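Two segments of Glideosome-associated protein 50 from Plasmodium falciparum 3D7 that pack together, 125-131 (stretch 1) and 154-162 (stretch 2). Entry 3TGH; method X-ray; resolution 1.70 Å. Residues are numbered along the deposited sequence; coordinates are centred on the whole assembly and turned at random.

Stretch 1 125-131: NYWYHYF
Stretch 2 154-162: FIFIDTWVL

Residues 128-131 and 154-156 run as antiparallel strands, their axes 4.7 Å apart at closest approach and their directions at 168°. Tyr128 pairs with Phe156 and Tyr130 with Phe154 as hydrogen-bonded pairs (CA-CA 5.2 and 5.1 Å); between them His129 faces Ile155 as a non-hydrogen-bonded pair (CA-CA 4.5 Å). Each hydrogen-bonded pair closes a ring of two bonds: Tyr128 N to Phe156 O, 3.0 Å, and Phe156 N to Tyr128 O, 2.8 Å; Tyr130 N to Phe154 O and Phe154 N to Tyr130 O, both 2.8 Å.

Phe156 (m, chi2 85°) covers the most surface, sharing one sheet face with Tyr128, Tyr130 and Phe154. Extended Tyr128 (phi/psi -170/-174) adopts chi1 p and chi2 -82°, bringing its ring over Phe156 in an offset stack, with centroids 4.5 Å apart and planes at 10°; Tyr128 CE2 lies 3.4 Å from Phe156 CD1. Phe156 CB also sits over the Tyr128 ring, 3.8 Å from its centroid. At the Phe156 edge, CE1 meets Tyr130 CB at 4.1 Å. Phe154 (m, chi2 84°) packs CD1 4.0 Å from CD2 of Tyr130 (t, chi2 62°).

Beyond the strands, Asp158 (t) points toward stretch 1, where one water donates to both Tyr126 O (2.6 Å) and Asp158 OD2 (2.8 Å).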

ATOM      1  N   ASN A 125       0.810 -10.832  -8.185  1.00 21.73           N
ATOM      2  CA  ASN A 125       0.510 -11.896  -7.242  1.00 20.63           C
ATOM      3  C   ASN A 125      -0.105 -11.223  -6.014  1.00 20.74           C
ATOM      4  O   ASN A 125      -0.083  -9.988  -5.909  1.00 20.72           O
ATOM      5  CB  ASN A 125       1.774 -12.675  -6.868  1.00 22.44           C
ATOM      6  CG  ASN A 125       1.478 -13.909  -6.013  1.00 24.98           C
ATOM      7  OD1 ASN A 125       0.496 -14.610  -6.239  1.00 24.13           O
ATOM      8  ND2 ASN A 125       2.322 -14.156  -5.015  1.00 26.54           N
ATOM      9  N   TYR A 126      -0.654 -12.022  -5.105  1.00 20.64           N
ATOM     10  CA  TYR A 126      -1.271 -11.494  -3.886  1.00 23.27           C
ATOM     11  C   TYR A 126      -0.241 -10.786  -2.994  1.00 22.24           C
ATOM     12  O   TYR A 126      -0.603  -9.889  -2.234  1.00 20.82           O
ATOM     13  CB  TYR A 126      -1.993 -12.614  -3.135  1.00 21.42           C
ATOM     14  CG  TYR A 126      -3.079 -13.267  -3.966  1.00 24.74           C
ATOM     15  CD1 TYR A 126      -4.235 -12.564  -4.304  1.00 24.38           C
ATOM     16  CD2 TYR A 126      -2.923 -14.556  -4.474  1.00 25.25           C
ATOM     17  CE1 TYR A 126      -5.222 -13.134  -5.097  1.00 27.52           C
ATOM     18  CE2 TYR A 126      -3.916 -15.140  -5.275  1.00 25.43           C
ATOM     19  CZ  TYR A 126      -5.062 -14.421  -5.574  1.00 27.41           C
ATOM     20  OH  TYR A 126      -6.054 -14.969  -6.359  1.00 25.88           O
ATOM     21  N   TRP A 127       1.024 -11.195  -3.106  1.00 21.64           N
ATOM     22  CA  TRP A 127       2.152 -10.517  -2.486  1.00 21.29           C
ATOM     23  C   TRP A 127       3.267 -10.402  -3.528  1.00 21.29           C
ATOM     24  O   TRP A 127       3.438 -11.295  -4.370  1.00 22.97           O
ATOM     25  CB  TRP A 127       2.652 -11.258  -1.236  1.00 23.08           C
ATOM     26  CG  TRP A 127       3.210 -12.626  -1.509  1.00 23.43           C
ATOM     27  CD1 TRP A 127       4.515 -12.962  -1.674  1.00 23.44           C
ATOM     28  CD2 TRP A 127       2.457 -13.830  -1.653  1.00 23.15           C
ATOM     29  NE1 TRP A 127       4.626 -14.318  -1.913  1.00 24.51           N
ATOM     30  CE2 TRP A 127       3.371 -14.868  -1.908  1.00 22.37           C
ATOM     31  CE3 TRP A 127       1.089 -14.134  -1.582  1.00 23.30           C
ATOM     32  CZ2 TRP A 127       2.965 -16.189  -2.109  1.00 23.75           C
ATOM     33  CZ3 TRP A 127       0.683 -15.441  -1.784  1.00 23.83           C
ATOM     34  CH2 TRP A 127       1.618 -16.456  -2.041  1.00 23.39           C
ATOM     35  N   TYR A 128       4.018  -9.309  -3.471  1.00 19.96           N
ATOM     36  CA  TYR A 128       5.060  -9.029  -4.472  1.00 20.79           C
ATOM     37  C   TYR A 128       5.924  -7.842  -4.028  1.00 21.25           C
ATOM     38  O   TYR A 128       5.796  -7.348  -2.899  1.00 21.59           O
ATOM     39  CB  TYR A 128       4.433  -8.787  -5.868  1.00 20.78           C
ATOM     40  CG  TYR A 128       3.512  -7.579  -5.971  1.00 19.61           C
ATOM     41  CD1 TYR A 128       2.186  -7.655  -5.559  1.00 21.33           C
ATOM     42  CD2 TYR A 128       3.967  -6.368  -6.510  1.00 20.32           C
ATOM     43  CE1 TYR A 128       1.346  -6.566  -5.630  1.00 19.57           C
ATOM     44  CE2 TYR A 128       3.127  -5.264  -6.608  1.00 21.02           C
ATOM     45  CZ  TYR A 128       1.816  -5.366  -6.147  1.00 20.94           C
ATOM     46  OH  TYR A 128       0.973  -4.286  -6.243  1.00 22.01           O
ATOM     47  N   HIS A 129       6.830  -7.403  -4.894  1.00 21.47           N
ATOM     48  CA  HIS A 129       7.707  -6.272  -4.580  1.00 21.39           C
ATOM     49  C   HIS A 129       7.962  -5.448  -5.819  1.00 24.17           C
ATOM     50  O   HIS A 129       7.773  -5.927  -6.937  1.00 24.30           O
ATOM     51  CB  HIS A 129       9.038  -6.764  -4.016  1.00 22.30           C
ATOM     52  CG  HIS A 129       9.671  -7.828  -4.851  1.00 23.18           C
ATOM     53  ND1 HIS A 129       9.532  -9.169  -4.572  1.00 26.02           N
ATOM     54  CD2 HIS A 129      10.386  -7.755  -6.001  1.00 27.18           C
ATOM     55  CE1 HIS A 129      10.173  -9.875  -5.486  1.00 26.78           C
ATOM     56  NE2 HIS A 129      10.704  -9.041  -6.362  1.00 27.00           N
ATOM     57  N   TYR A 130       8.397  -4.214  -5.593  1.00 25.25           N
ATOM     58  CA  TYR A 130       8.771  -3.278  -6.645  1.00 26.26           C
ATOM     59  C   TYR A 130       9.965  -2.484  -6.121  1.00 26.68           C
ATOM     60  O   TYR A 130       9.867  -1.769  -5.127  1.00 25.19           O
ATOM     61  CB  TYR A 130       7.593  -2.356  -6.970  1.00 27.86           C
ATOM     62  CG  TYR A 130       7.919  -1.185  -7.872  1.00 31.35           C
ATOM     63  CD1 TYR A 130       8.387  -1.386  -9.165  1.00 35.00           C
ATOM     64  CD2 TYR A 130       7.722   0.131  -7.440  1.00 33.46           C
ATOM     65  CE1 TYR A 130       8.679  -0.307 -10.003  1.00 37.80           C
ATOM     66  CE2 TYR A 130       8.011   1.215  -8.268  1.00 35.30           C
ATOM     67  CZ  TYR A 130       8.488   0.986  -9.545  1.00 38.15           C
ATOM     68  OH  TYR A 130       8.766   2.057 -10.363  1.00 43.03           O
ATOM     69  N   PHE A 131      11.107  -2.652  -6.770  1.00 28.02           N
ATOM     70  CA  PHE A 131      12.320  -1.944  -6.388  1.00 28.91           C
ATOM     71  C   PHE A 131      12.571  -0.882  -7.431  1.00 31.40           C
ATOM     72  O   PHE A 131      12.500  -1.159  -8.630  1.00 30.52           O
ATOM     73  CB  PHE A 131      13.513  -2.898  -6.349  1.00 31.88           C
ATOM     74  CG  PHE A 131      13.603  -3.715  -5.094  1.00 31.34           C
ATOM     75  CD1 PHE A 131      12.676  -4.712  -4.828  1.00 34.60           C
ATOM     76  CD2 PHE A 131      14.637  -3.511  -4.192  1.00 32.82           C
ATOM     77  CE1 PHE A 131      12.760  -5.469  -3.663  1.00 34.67           C
ATOM     78  CE2 PHE A 131      14.731  -4.270  -3.033  1.00 32.43           C
ATOM     79  CZ  PHE A 131      13.796  -5.252  -2.771  1.00 35.14           C
ATOM     80  N   PHE A 154       9.565  -1.221  -2.359  1.00 20.89           N
ATOM     81  CA  PHE A 154       8.148  -1.308  -2.028  1.00 21.28           C
ATOM     82  C   PHE A 154       7.787  -2.779  -1.938  1.00 21.87           C
ATOM     83  O   PHE A 154       7.974  -3.533  -2.897  1.00 23.01           O
ATOM     84  CB  PHE A 154       7.314  -0.602  -3.101  1.00 20.59           C
ATOM     85  CG  PHE A 154       7.464   0.888  -3.080  1.00 23.10           C
ATOM     86  CD1 PHE A 154       8.513   1.503  -3.731  1.00 24.76           C
ATOM     87  CD2 PHE A 154       6.562   1.683  -2.376  1.00 21.94           C
ATOM     88  CE1 PHE A 154       8.656   2.891  -3.699  1.00 26.59           C
ATOM     89  CE2 PHE A 154       6.702   3.062  -2.339  1.00 24.83           C
ATOM     90  CZ  PHE A 154       7.747   3.665  -2.999  1.00 25.13           C
ATOM     91  N   ILE A 155       7.307  -3.198  -0.769  1.00 21.25           N
ATOM     92  CA  ILE A 155       6.947  -4.584  -0.531  1.00 20.74           C
ATOM     93  C   ILE A 155       5.438  -4.648  -0.277  1.00 21.03           C
ATOM     94  O   ILE A 155       4.895  -3.926   0.577  1.00 21.30           O
ATOM     95  CB  ILE A 155       7.743  -5.175   0.634  1.00 22.02           C
ATOM     96  CG1 ILE A 155       9.235  -5.230   0.254  1.00 24.36           C
ATOM     97  CG2 ILE A 155       7.230  -6.580   0.996  1.00 21.25           C
ATOM     98  CD1 ILE A 155      10.168  -5.385   1.448  1.00 26.13           C
ATOM     99  N   PHE A 156       4.760  -5.480  -1.055  1.00 20.28           N
ATOM    100  CA  PHE A 156       3.303  -5.582  -1.001  1.00 20.06           C
ATOM    101  C   PHE A 156       2.920  -6.913  -0.387  1.00 21.00           C
ATOM    102  O   PHE A 156       3.329  -7.973  -0.867  1.00 20.79           O
ATOM    103  CB  PHE A 156       2.698  -5.421  -2.399  1.00 21.52           C
ATOM    104  CG  PHE A 156       2.983  -4.086  -3.019  1.00 21.70           C
ATOM    105  CD1 PHE A 156       4.172  -3.866  -3.712  1.00 18.92           C
ATOM    106  CD2 PHE A 156       2.088  -3.028  -2.873  1.00 20.97           C
ATOM    107  CE1 PHE A 156       4.456  -2.611  -4.268  1.00 20.95           C
ATOM    108  CE2 PHE A 156       2.362  -1.787  -3.416  1.00 21.60           C
ATOM    109  CZ  PHE A 156       3.563  -1.573  -4.107  1.00 21.27           C
ATOM    110  N   ILE A 157       2.131  -6.858   0.684  1.00 21.94           N
ATOM    111  CA  ILE A 157       1.740  -8.065   1.415  1.00 21.73           C
ATOM    112  C   ILE A 157       0.234  -8.266   1.405  1.00 21.76           C
ATOM    113  O   ILE A 157      -0.533  -7.306   1.290  1.00 22.15           O
ATOM    114  CB  ILE A 157       2.253  -8.052   2.886  1.00 22.76           C
ATOM    115  CG1 ILE A 157       1.720  -6.856   3.669  1.00 23.86           C
ATOM    116  CG2 ILE A 157       3.772  -8.025   2.923  1.00 24.64           C
ATOM    117  CD1 ILE A 157       2.097  -6.895   5.174  1.00 22.52           C
ATOM    118  N   ASP A 158      -0.172  -9.528   1.507  1.00 21.74           N
ATOM    119  CA  ASP A 158      -1.558  -9.883   1.697  1.00 21.09           C
ATOM    120  C   ASP A 158      -1.716 -10.315   3.139  1.00 22.74           C
ATOM    121  O   ASP A 158      -1.314 -11.418   3.516  1.00 23.21           O
ATOM    122  CB  ASP A 158      -1.999 -10.998   0.763  1.00 22.18           C
ATOM    123  CG  ASP A 158      -3.497 -11.199   0.805  1.00 23.46           C
ATOM    124  OD1 ASP A 158      -4.026 -11.444   1.903  1.00 23.99           O
ATOM    125  OD2 ASP A 158      -4.152 -11.062  -0.235  1.00 23.12           O
ATOM    126  N   THR A 159      -2.308  -9.446   3.945  1.00 20.96           N
ATOM    127  CA  THR A 159      -2.409  -9.714   5.369  1.00 21.10           C
ATOM    128  C   THR A 159      -3.403 -10.828   5.716  1.00 23.04           C
ATOM    129  O   THR A 159      -3.338 -11.372   6.821  1.00 25.13           O
ATOM    130  CB  THR A 159      -2.709  -8.436   6.176  1.00 21.70           C
ATOM    131  OG1 THR A 159      -3.816  -7.737   5.610  1.00 22.64           O
ATOM    132  CG2 THR A 159      -1.493  -7.516   6.193  1.00 21.32           C
ATOM    133  N   TRP A 160      -4.310 -11.178   4.806  1.00 20.96           N
ATOM    134  CA  TRP A 160      -5.191 -12.311   5.055  1.00 21.93           C
ATOM    135  C   TRP A 160      -4.464 -13.632   4.805  1.00 23.00           C
ATOM    136  O   TRP A 160      -4.586 -14.571   5.597  1.00 23.86           O
ATOM    137  CB  TRP A 160      -6.498 -12.232   4.264  1.00 23.05           C
ATOM    138  CG  TRP A 160      -7.435 -13.287   4.726  1.00 22.50           C
ATOM    139  CD1 TRP A 160      -7.930 -13.434   5.999  1.00 26.31           C
ATOM    140  CD2 TRP A 160      -7.955 -14.385   3.966  1.00 24.19           C
ATOM    141  NE1 TRP A 160      -8.729 -14.544   6.067  1.00 25.42           N
ATOM    142  CE2 TRP A 160      -8.774 -15.142   4.836  1.00 27.34           C
ATOM    143  CE3 TRP A 160      -7.834 -14.789   2.634  1.00 23.82           C
ATOM    144  CZ2 TRP A 160      -9.438 -16.297   4.423  1.00 25.48           C
ATOM    145  CZ3 TRP A 160      -8.515 -15.924   2.218  1.00 26.14           C
ATOM    146  CH2 TRP A 160      -9.310 -16.665   3.112  1.00 26.54           C
ATOM    147  N   VAL A 161      -3.693 -13.699   3.718  1.00 23.16           N
ATOM    148  CA  VAL A 161      -2.833 -14.867   3.455  1.00 22.91           C
ATOM    149  C   VAL A 161      -1.874 -15.152   4.614  1.00 22.73           C
ATOM    150  O   VAL A 161      -1.636 -16.315   4.955  1.00 21.88           O
ATOM    151  CB  VAL A 161      -2.019 -14.696   2.156  1.00 22.89           C
ATOM    152  CG1 VAL A 161      -1.042 -15.860   1.976  1.00 25.71           C
ATOM    153  CG2 VAL A 161      -2.952 -14.599   0.958  1.00 25.92           C
ATOM    154  N   LEU A 162      -1.339 -14.090   5.215  1.00 22.69           N
ATOM    155  CA  LEU A 162      -0.406 -14.208   6.333  1.00 21.70           C
ATOM    156  C   LEU A 162      -1.091 -14.572   7.653  1.00 23.60           C
ATOM    157  O   LEU A 162      -0.414 -14.919   8.616  1.00 25.17           O
ATOM    158  CB  LEU A 162       0.359 -12.893   6.536  1.00 23.51           C
ATOM    159  CG  LEU A 162       1.332 -12.445   5.450  1.00 25.15           C
ATOM    160  CD1 LEU A 162       2.006 -11.132   5.878  1.00 29.56           C
ATOM    161  CD2 LEU A 162       2.347 -13.534   5.177  1.00 24.19           C
TER
HETATM  162  O   HOH W   1      -3.165  -9.267  -2.170  1.00 17.22           O